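Local structure of penicillin binding protein 2X (Streptococcus thermophilus, 5U47) at residues A[240-254]-A[538-552]. The protein probably acts as a transpeptidase that cross-links peptidoglycan strands during septal cell wall synthesis and is inactivated by beta-lactams. The protein carries 1 engineered substitution. Numbering follows the deposited sequence.
Sequences QTKGINASATVVNAK and DPEYIMYVTVQEPKT
Ser247 and Thr546, Thr249 and Tyr544, and Val251 and Ile542 form hydrogen-bonded pairs between the antiparallel strands 245-252 and 541-548. Each pair exchanges two N-H...O=C bonds; Ala253 N extends the run to Glu540 O at 2.9 Å.

On the face carrying Ser247, polar side chains gather at the Asn245 end. Ser247 OG lies 2.6 Å from Thr546 OG1, each hydroxyl swung between its own backbone N and carbonyl carbon (chi1 67° and 76°). One water joins Thr546 OG1 to Asn245 OD1, another Ser247 OG to Tyr544 O. Asn245 ND2 donates to Gln548 OE1 at 3.0 Å from above the acceptor's carbonyl plane, the two amides standing 84° apart. Gln548 NE2 in turn reaches Glu549 OE2, which is salt-bridged to Lys520.

Beyond Ala253, Lys254 bends at its last torsion to bring NZ to the syn side of Asp538 OD1, 2.7 Å away.

Toward that end Val251 and Ile542 make the Ser247 face apolar, Ala253 CB lying 3.9 Å from Ile542 CG1. The other face is apolar along Ala248 and Val250: Val250 CG2 rests 4.0 Å from Met543 CG, and Ala248 CB 4.1 Å from Val545 CG2.

Strand 541-548 is the middle one of the transpeptidase domain's five-stranded antiparallel sheet, between 245-252 and 526-534; 258-264 pairs with the other edge of 245-252. Helix 224-241 covers the Ala246 and Ala248 face, helix 416-427 the Ser247 and Thr249 face.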
ATOM      1  N   GLN A 240     -17.575  -9.523 -15.936  1.00 33.92           N
ATOM      2  CA  GLN A 240     -17.574  -9.146 -17.359  1.00 35.07           C
ATOM      3  C   GLN A 240     -16.338  -9.584 -18.141  1.00 34.35           C
ATOM      4  O   GLN A 240     -16.444 -10.007 -19.288  1.00 32.02           O
ATOM      5  CB  GLN A 240     -17.642  -7.635 -17.501  1.00 36.28           C
ATOM      6  CG  GLN A 240     -18.969  -6.977 -17.199  1.00 37.88           C
ATOM      7  CD  GLN A 240     -18.871  -5.488 -17.480  1.00 40.04           C
ATOM      8  OE1 GLN A 240     -18.005  -4.806 -16.937  1.00 38.89           O
ATOM      9  NE2 GLN A 240     -19.737  -4.983 -18.348  1.00 40.29           N
ATOM     10  N   THR A 241     -15.164  -9.446 -17.525  1.00 32.54           N
ATOM     11  CA  THR A 241     -13.889  -9.743 -18.202  1.00 33.20           C
ATOM     12  C   THR A 241     -13.400 -11.185 -18.062  1.00 34.33           C
ATOM     13  O   THR A 241     -12.821 -11.739 -19.004  1.00 35.03           O
ATOM     14  CB  THR A 241     -12.755  -8.827 -17.679  1.00 32.68           C
ATOM     15  OG1 THR A 241     -12.573  -9.024 -16.271  1.00 32.09           O
ATOM     16  CG2 THR A 241     -13.064  -7.375 -17.930  1.00 33.57           C
ATOM     17  N   LYS A 242     -13.657 -11.787 -16.900  1.00 36.10           N
ATOM     18  CA  LYS A 242     -13.130 -13.119 -16.546  1.00 38.83           C
ATOM     19  C   LYS A 242     -11.600 -13.159 -16.724  1.00 38.47           C
ATOM     20  O   LYS A 242     -11.046 -14.108 -17.298  1.00 39.06           O
ATOM     21  CB  LYS A 242     -13.767 -14.273 -17.336  1.00 42.88           C
ATOM     22  CG  LYS A 242     -15.272 -14.452 -17.204  1.00 46.80           C
ATOM     23  CD  LYS A 242     -16.033 -13.658 -18.254  1.00 50.56           C
ATOM     24  CE  LYS A 242     -17.480 -14.112 -18.294  1.00 52.20           C
ATOM     25  NZ  LYS A 242     -18.271 -13.279 -19.233  1.00 53.75           N
ATOM     26  N   GLY A 243     -10.930 -12.105 -16.259  1.00 36.16           N
ATOM     27  CA  GLY A 243      -9.479 -12.039 -16.324  1.00 34.12           C
ATOM     28  C   GLY A 243      -8.882 -12.910 -15.234  1.00 32.86           C
ATOM     29  O   GLY A 243      -9.563 -13.245 -14.250  1.00 32.79           O
ATOM     30  N   ILE A 244      -7.611 -13.269 -15.405  1.00 30.76           N
ATOM     31  CA  ILE A 244      -6.907 -14.070 -14.410  1.00 32.20           C
ATOM     32  C   ILE A 244      -6.566 -13.234 -13.179  1.00 29.15           C
ATOM     33  O   ILE A 244      -6.434 -13.767 -12.096  1.00 27.87           O
ATOM     34  CB  ILE A 244      -5.677 -14.797 -14.987  1.00 35.95           C
ATOM     35  CG1 ILE A 244      -4.564 -13.827 -15.383  1.00 38.07           C
ATOM     36  CG2 ILE A 244      -6.110 -15.638 -16.195  1.00 38.62           C
ATOM     37  CD1 ILE A 244      -3.281 -14.533 -15.790  1.00 41.62           C
ATOM     38  N   ASN A 245      -6.411 -11.923 -13.361  1.00 28.00           N
ATOM     39  CA  ASN A 245      -6.189 -11.016 -12.230  1.00 26.20           C
ATOM     40  C   ASN A 245      -6.567  -9.600 -12.620  1.00 24.83           C
ATOM     41  O   ASN A 245      -6.796  -9.311 -13.790  1.00 25.17           O
ATOM     42  CB  ASN A 245      -4.756 -11.113 -11.653  1.00 27.98           C
ATOM     43  CG  ASN A 245      -3.699 -10.561 -12.573  1.00 29.25           C
ATOM     44  OD1 ASN A 245      -3.754  -9.398 -12.965  1.00 28.47           O
ATOM     45  ND2 ASN A 245      -2.697 -11.388 -12.895  1.00 30.71           N
ATOM     46  N   ALA A 246      -6.699  -8.728 -11.632  1.00 23.77           N
ATOM     47  CA  ALA A 246      -7.034  -7.344 -11.906  1.00 22.91           C
ATOM     48  C   ALA A 246      -6.696  -6.508 -10.689  1.00 24.17           C
ATOM     49  O   ALA A 246      -6.523  -7.048  -9.585  1.00 23.72           O
ATOM     50  CB  ALA A 246      -8.517  -7.200 -12.258  1.00 23.84           C
ATOM     51  N   SER A 247      -6.595  -5.192 -10.896  1.00 23.29           N
ATOM     52  CA  SER A 247      -6.326  -4.275  -9.818  1.00 23.06           C
ATOM     53  C   SER A 247      -7.000  -2.946 -10.116  1.00 21.50           C
ATOM     54  O   SER A 247      -7.267  -2.620 -11.265  1.00 20.88           O
ATOM     55  CB  SER A 247      -4.831  -4.064  -9.653  1.00 24.65           C
ATOM     56  OG  SER A 247      -4.322  -3.378 -10.778  1.00 28.92           O
ATOM     57  N   ALA A 248      -7.266  -2.196  -9.061  1.00 20.26           N
ATOM     58  CA  ALA A 248      -7.844  -0.857  -9.154  1.00 19.37           C
ATOM     59  C   ALA A 248      -7.443  -0.060  -7.936  1.00 19.83           C
ATOM     60  O   ALA A 248      -7.577  -0.566  -6.796  1.00 19.95           O
ATOM     61  CB  ALA A 248      -9.337  -0.931  -9.231  1.00 19.41           C
ATOM     62  N   THR A 249      -6.977   1.172  -8.161  1.00 18.71           N
ATOM     63  CA  THR A 249      -6.588   2.056  -7.095  1.00 19.31           C
ATOM     64  C   THR A 249      -7.022   3.482  -7.386  1.00 19.08           C
ATOM     65  O   THR A 249      -6.898   3.964  -8.518  1.00 17.94           O
ATOM     66  CB  THR A 249      -5.054   2.009  -6.878  1.00 20.33           C
ATOM     67  OG1 THR A 249      -4.675   0.686  -6.485  1.00 21.82           O
ATOM     68  CG2 THR A 249      -4.613   2.960  -5.794  1.00 20.52           C
ATOM     69  N   VAL A 250      -7.536   4.145  -6.357  1.00 19.23           N
ATOM     70  CA  VAL A 250      -7.927   5.550  -6.439  1.00 19.91           C
ATOM     71  C   VAL A 250      -6.965   6.353  -5.551  1.00 20.00           C
ATOM     72  O   VAL A 250      -6.743   6.005  -4.388  1.00 19.43           O
ATOM     73  CB  VAL A 250      -9.363   5.764  -5.949  1.00 19.87           C
ATOM     74  CG1 VAL A 250      -9.754   7.257  -6.017  1.00 21.12           C
ATOM     75  CG2 VAL A 250     -10.328   4.923  -6.753  1.00 20.75           C
ATOM     76  N   VAL A 251      -6.437   7.446  -6.087  1.00 20.99           N
ATOM     77  CA  VAL A 251      -5.472   8.288  -5.382  1.00 20.18           C
ATOM     78  C   VAL A 251      -5.905   9.735  -5.433  1.00 20.86           C
ATOM     79  O   VAL A 251      -6.456  10.200  -6.448  1.00 21.40           O
ATOM     80  CB  VAL A 251      -4.073   8.182  -6.051  1.00 20.99           C
ATOM     81  CG1 VAL A 251      -3.051   9.093  -5.392  1.00 21.98           C
ATOM     82  CG2 VAL A 251      -3.568   6.733  -6.008  1.00 21.16           C
ATOM     83  N   ASN A 252      -5.649  10.451  -4.344  1.00 20.76           N
ATOM     84  CA  ASN A 252      -5.900  11.889  -4.278  1.00 21.36           C
ATOM     85  C   ASN A 252      -4.793  12.526  -5.119  1.00 22.61           C
ATOM     86  O   ASN A 252      -3.602  12.410  -4.809  1.00 21.68           O
ATOM     87  CB  ASN A 252      -5.854  12.389  -2.827  1.00 21.74           C
ATOM     88  CG  ASN A 252      -6.115  13.881  -2.711  1.00 22.55           C
ATOM     89  OD1 ASN A 252      -5.578  14.687  -3.476  1.00 22.07           O
ATOM     90  ND2 ASN A 252      -6.948  14.252  -1.755  1.00 22.21           N
ATOM     91  N   ALA A 253      -5.211  13.202  -6.184  1.00 22.67           N
ATOM     92  CA  ALA A 253      -4.303  13.815  -7.147  1.00 23.91           C
ATOM     93  C   ALA A 253      -3.436  14.912  -6.606  1.00 24.80           C
ATOM     94  O   ALA A 253      -2.402  15.201  -7.185  1.00 26.62           O
ATOM     95  CB  ALA A 253      -5.098  14.359  -8.323  1.00 25.14           C
ATOM     96  N   LYS A 254      -3.853  15.527  -5.515  1.00 25.46           N
ATOM     97  CA  LYS A 254      -3.121  16.640  -4.929  1.00 25.28           C
ATOM     98  C   LYS A 254      -2.266  16.241  -3.740  1.00 23.82           C
ATOM     99  O   LYS A 254      -1.402  17.016  -3.355  1.00 21.87           O
ATOM    100  CB  LYS A 254      -4.099  17.725  -4.451  1.00 27.22           C
ATOM    101  CG  LYS A 254      -4.956  18.338  -5.552  1.00 29.32           C
ATOM    102  CD  LYS A 254      -5.938  19.318  -4.937  1.00 31.69           C
ATOM    103  CE  LYS A 254      -6.885  19.919  -5.954  1.00 34.87           C
ATOM    104  NZ  LYS A 254      -6.223  20.870  -6.875  1.00 37.44           N
ATOM    105  N   ASP A 538      -7.887  20.628 -13.423  1.00 32.95           N
ATOM    106  CA  ASP A 538      -7.405  20.765 -12.035  1.00 33.66           C
ATOM    107  C   ASP A 538      -7.780  19.443 -11.310  1.00 30.86           C
ATOM    108  O   ASP A 538      -8.755  19.385 -10.569  1.00 29.91           O
ATOM    109  CB  ASP A 538      -8.085  21.986 -11.413  1.00 36.99           C
ATOM    110  CG  ASP A 538      -7.681  22.242  -9.961  1.00 40.42           C
ATOM    111  OD1 ASP A 538      -6.698  21.621  -9.452  1.00 40.13           O
ATOM    112  OD2 ASP A 538      -8.371  23.095  -9.332  1.00 43.17           O
ATOM    113  N   PRO A 539      -7.007  18.369 -11.551  1.00 27.98           N
ATOM    114  CA  PRO A 539      -7.415  17.060 -11.028  1.00 26.40           C
ATOM    115  C   PRO A 539      -7.571  16.942  -9.492  1.00 25.04           C
ATOM    116  O   PRO A 539      -6.827  17.548  -8.732  1.00 24.17           O
ATOM    117  CB  PRO A 539      -6.333  16.103 -11.557  1.00 26.28           C
ATOM    118  CG  PRO A 539      -5.679  16.812 -12.687  1.00 27.38           C
ATOM    119  CD  PRO A 539      -5.813  18.288 -12.411  1.00 28.42           C
ATOM    120  N   GLU A 540      -8.580  16.186  -9.088  1.00 23.70           N
ATOM    121  CA  GLU A 540      -8.845  15.903  -7.691  1.00 24.22           C
ATOM    122  C   GLU A 540      -8.507  14.452  -7.401  1.00 22.42           C
ATOM    123  O   GLU A 540      -7.934  14.157  -6.348  1.00 22.24           O
ATOM    124  CB  GLU A 540     -10.312  16.163  -7.347  1.00 25.42           C
ATOM    125  CG  GLU A 540     -10.772  17.605  -7.536  1.00 27.88           C
ATOM    126  CD  GLU A 540     -10.211  18.555  -6.492  1.00 30.11           C
ATOM    127  OE1 GLU A 540      -9.788  18.091  -5.409  1.00 31.21           O
ATOM    128  OE2 GLU A 540     -10.220  19.775  -6.743  1.00 34.38           O
ATOM    129  N   TYR A 541      -8.843  13.566  -8.333  1.00 21.18           N
ATOM    130  CA  TYR A 541      -8.632  12.140  -8.191  1.00 21.93           C
ATOM    131  C   TYR A 541      -7.990  11.501  -9.435  1.00 22.61           C
ATOM    132  O   TYR A 541      -8.197  11.946 -10.584  1.00 23.20           O
ATOM    133  CB  TYR A 541      -9.974  11.420  -7.871  1.00 22.61           C
ATOM    134  CG  TYR A 541     -10.634  12.017  -6.665  1.00 23.87           C
ATOM    135  CD1 TYR A 541     -10.109  11.823  -5.385  1.00 24.89           C
ATOM    136  CD2 TYR A 541     -11.722  12.853  -6.795  1.00 25.46           C
ATOM    137  CE1 TYR A 541     -10.680  12.430  -4.279  1.00 25.59           C
ATOM    138  CE2 TYR A 541     -12.287  13.465  -5.698  1.00 26.69           C
ATOM    139  CZ  TYR A 541     -11.771  13.257  -4.454  1.00 25.91           C
ATOM    140  OH  TYR A 541     -12.365  13.879  -3.390  1.00 26.97           O
ATOM    141  N   ILE A 542      -7.188  10.473  -9.167  1.00 21.37           N
ATOM    142  CA  ILE A 542      -6.553   9.646 -10.177  1.00 22.32           C
ATOM    143  C   ILE A 542      -7.063   8.227  -9.905  1.00 21.65           C
ATOM    144  O   ILE A 542      -7.137   7.790  -8.740  1.00 20.29           O
ATOM    145  CB  ILE A 542      -5.014   9.563 -10.011  1.00 23.28           C
ATOM    146  CG1 ILE A 542      -4.362  10.940 -10.100  1.00 24.57           C
ATOM    147  CG2 ILE A 542      -4.402   8.647 -11.080  1.00 24.76           C
ATOM    148  CD1 ILE A 542      -2.940  10.952  -9.542  1.00 26.07           C
ATOM    149  N   MET A 543      -7.401   7.513 -10.964  1.00 21.00           N
ATOM    150  CA  MET A 543      -7.779   6.115 -10.838  1.00 20.58           C
ATOM    151  C   MET A 543      -7.003   5.302 -11.866  1.00 20.09           C
ATOM    152  O   MET A 543      -6.859   5.714 -13.023  1.00 21.02           O
ATOM    153  CB  MET A 543      -9.278   5.932 -11.004  1.00 21.48           C
ATOM    154  CG  MET A 543      -9.726   4.520 -10.712  1.00 22.56           C
ATOM    155  SD  MET A 543     -11.519   4.411 -10.584  1.00 23.56           S
ATOM    156  CE  MET A 543     -11.652   2.734  -9.984  1.00 23.36           C
ATOM    157  N   TYR A 544      -6.508   4.148 -11.446  1.00 19.67           N
ATOM    158  CA  TYR A 544      -5.739   3.254 -12.324  1.00 20.10           C
ATOM    159  C   TYR A 544      -6.301   1.857 -12.197  1.00 19.76           C
ATOM    160  O   TYR A 544      -6.412   1.324 -11.081  1.00 18.66           O
ATOM    161  CB  TYR A 544      -4.268   3.307 -11.927  1.00 21.25           C
ATOM    162  CG  TYR A 544      -3.307   2.441 -12.711  1.00 21.77           C
ATOM    163  CD1 TYR A 544      -3.267   2.478 -14.101  1.00 22.28           C
ATOM    164  CD2 TYR A 544      -2.341   1.697 -12.065  1.00 22.93           C
ATOM    165  CE1 TYR A 544      -2.344   1.729 -14.816  1.00 23.21           C
ATOM    166  CE2 TYR A 544      -1.419   0.934 -12.776  1.00 23.16           C
ATOM    167  CZ  TYR A 544      -1.415   0.964 -14.150  1.00 23.11           C
ATOM    168  OH  TYR A 544      -0.497   0.212 -14.860  1.00 24.13           O
ATOM    169  N   VAL A 545      -6.640   1.257 -13.337  1.00 19.84           N
ATOM    170  CA  VAL A 545      -7.245  -0.069 -13.380  1.00 21.30           C
ATOM    171  C   VAL A 545      -6.500  -0.951 -14.348  1.00 22.27           C
ATOM    172  O   VAL A 545      -6.107  -0.478 -15.421  1.00 22.67           O
ATOM    173  CB  VAL A 545      -8.724   0.035 -13.816  1.00 21.63           C
ATOM    174  CG1 VAL A 545      -9.385  -1.336 -13.876  1.00 22.32           C
ATOM    175  CG2 VAL A 545      -9.479   0.943 -12.870  1.00 21.45           C
ATOM    176  N   THR A 546      -6.298  -2.219 -13.973  1.00 22.52           N
ATOM    177  CA  THR A 546      -5.642  -3.199 -14.823  1.00 24.16           C
ATOM    178  C   THR A 546      -6.400  -4.529 -14.750  1.00 24.84           C
ATOM    179  O   THR A 546      -7.037  -4.824 -13.757  1.00 25.13           O
ATOM    180  CB  THR A 546      -4.173  -3.486 -14.407  1.00 26.29           C
ATOM    181  OG1 THR A 546      -4.139  -4.320 -13.234  1.00 27.26           O
ATOM    182  CG2 THR A 546      -3.376  -2.182 -14.150  1.00 25.89           C
ATOM    183  N   VAL A 547      -6.341  -5.292 -15.832  1.00 25.11           N
ATOM    184  CA  VAL A 547      -6.894  -6.631 -15.915  1.00 25.81           C
ATOM    185  C   VAL A 547      -5.977  -7.416 -16.861  1.00 27.20           C
ATOM    186  O   VAL A 547      -5.661  -6.952 -17.974  1.00 26.50           O
ATOM    187  CB  VAL A 547      -8.374  -6.667 -16.390  1.00 26.45           C
ATOM    188  CG1 VAL A 547      -8.547  -6.027 -17.748  1.00 27.34           C
ATOM    189  CG2 VAL A 547      -8.893  -8.103 -16.410  1.00 27.67           C
ATOM    190  N   GLN A 548      -5.522  -8.580 -16.401  1.00 28.13           N
ATOM    191  CA  GLN A 548      -4.648  -9.424 -17.174  1.00 29.21           C
ATOM    192  C   GLN A 548      -5.426 -10.585 -17.792  1.00 30.58           C
ATOM    193  O   GLN A 548      -6.208 -11.267 -17.116  1.00 28.97           O
ATOM    194  CB  GLN A 548      -3.488  -9.950 -16.316  1.00 30.87           C
ATOM    195  CG  GLN A 548      -2.481 -10.785 -17.102  1.00 33.20           C
ATOM    196  CD  GLN A 548      -1.242 -11.185 -16.320  1.00 35.43           C
ATOM    197  OE1 GLN A 548      -0.966 -10.653 -15.264  1.00 35.86           O
ATOM    198  NE2 GLN A 548      -0.488 -12.146 -16.855  1.00 39.12           N
ATOM    199  N   GLU A 549      -5.187 -10.785 -19.088  1.00 31.60           N
ATOM    200  CA  GLU A 549      -5.763 -11.869 -19.877  1.00 34.20           C
ATOM    201  C   GLU A 549      -7.269 -12.058 -19.707  1.00 34.33           C
ATOM    202  O   GLU A 549      -7.730 -13.120 -19.297  1.00 35.71           O
ATOM    203  CB  GLU A 549      -5.007 -13.166 -19.600  1.00 37.46           C
ATOM    204  CG  GLU A 549      -3.536 -13.078 -19.972  1.00 40.66           C
ATOM    205  CD  GLU A 549      -2.719 -14.260 -19.479  1.00 45.17           C
ATOM    206  OE1 GLU A 549      -3.152 -15.407 -19.675  1.00 50.20           O
ATOM    207  OE2 GLU A 549      -1.623 -14.036 -18.912  1.00 49.12           O
ATOM    208  N   PRO A 550      -8.045 -11.012 -20.024  1.00 33.66           N
ATOM    209  CA  PRO A 550      -9.486 -11.130 -19.976  1.00 35.31           C
ATOM    210  C   PRO A 550      -9.985 -12.108 -21.054  1.00 39.06           C
ATOM    211  O   PRO A 550      -9.556 -12.005 -22.202  1.00 39.58           O
ATOM    212  CB  PRO A 550      -9.961  -9.713 -20.288  1.00 33.70           C
ATOM    213  CG  PRO A 550      -8.870  -9.120 -21.113  1.00 33.70           C
ATOM    214  CD  PRO A 550      -7.610  -9.698 -20.544  1.00 33.53           C
ATOM    215  N   LYS A 551     -10.830 -13.072 -20.672  1.00 42.06           N
ATOM    216  CA  LYS A 551     -11.430 -14.002 -21.642  1.00 47.03           C
ATOM    217  C   LYS A 551     -12.267 -13.238 -22.653  1.00 46.59           C
ATOM    218  O   LYS A 551     -12.257 -13.565 -23.836  1.00 48.69           O
ATOM    219  CB  LYS A 551     -12.359 -15.032 -20.983  1.00 51.56           C
ATOM    220  CG  LYS A 551     -11.761 -16.394 -20.677  1.00 56.68           C
ATOM    221  CD  LYS A 551     -10.740 -16.362 -19.572  1.00 58.71           C
ATOM    222  CE  LYS A 551     -10.233 -17.765 -19.275  1.00 62.93           C
ATOM    223  NZ  LYS A 551      -9.134 -17.755 -18.269  1.00 64.82           N
ATOM    224  N   THR A 552     -13.012 -12.252 -22.152  1.00 44.16           N
ATOM    225  CA  THR A 552     -13.892 -11.407 -22.950  1.00 44.52           C
ATOM    226  C   THR A 552     -13.427  -9.983 -22.736  1.00 42.15           C
ATOM    227  O   THR A 552     -13.231  -9.569 -21.582  1.00 41.56           O
ATOM    228  CB  THR A 552     -15.364 -11.531 -22.475  1.00 45.89           C
ATOM    229  OG1 THR A 552     -15.734 -12.908 -22.380  1.00 48.86           O
ATOM    230  CG2 THR A 552     -16.321 -10.828 -23.438  1.00 47.45           C
TER
HETATM  231  O   HOH W   1      -3.217  -6.802 -13.289  1.00 39.49           O
HETATM  232  O   HOH W   2      -4.577  -0.588 -10.431  1.00 33.02           O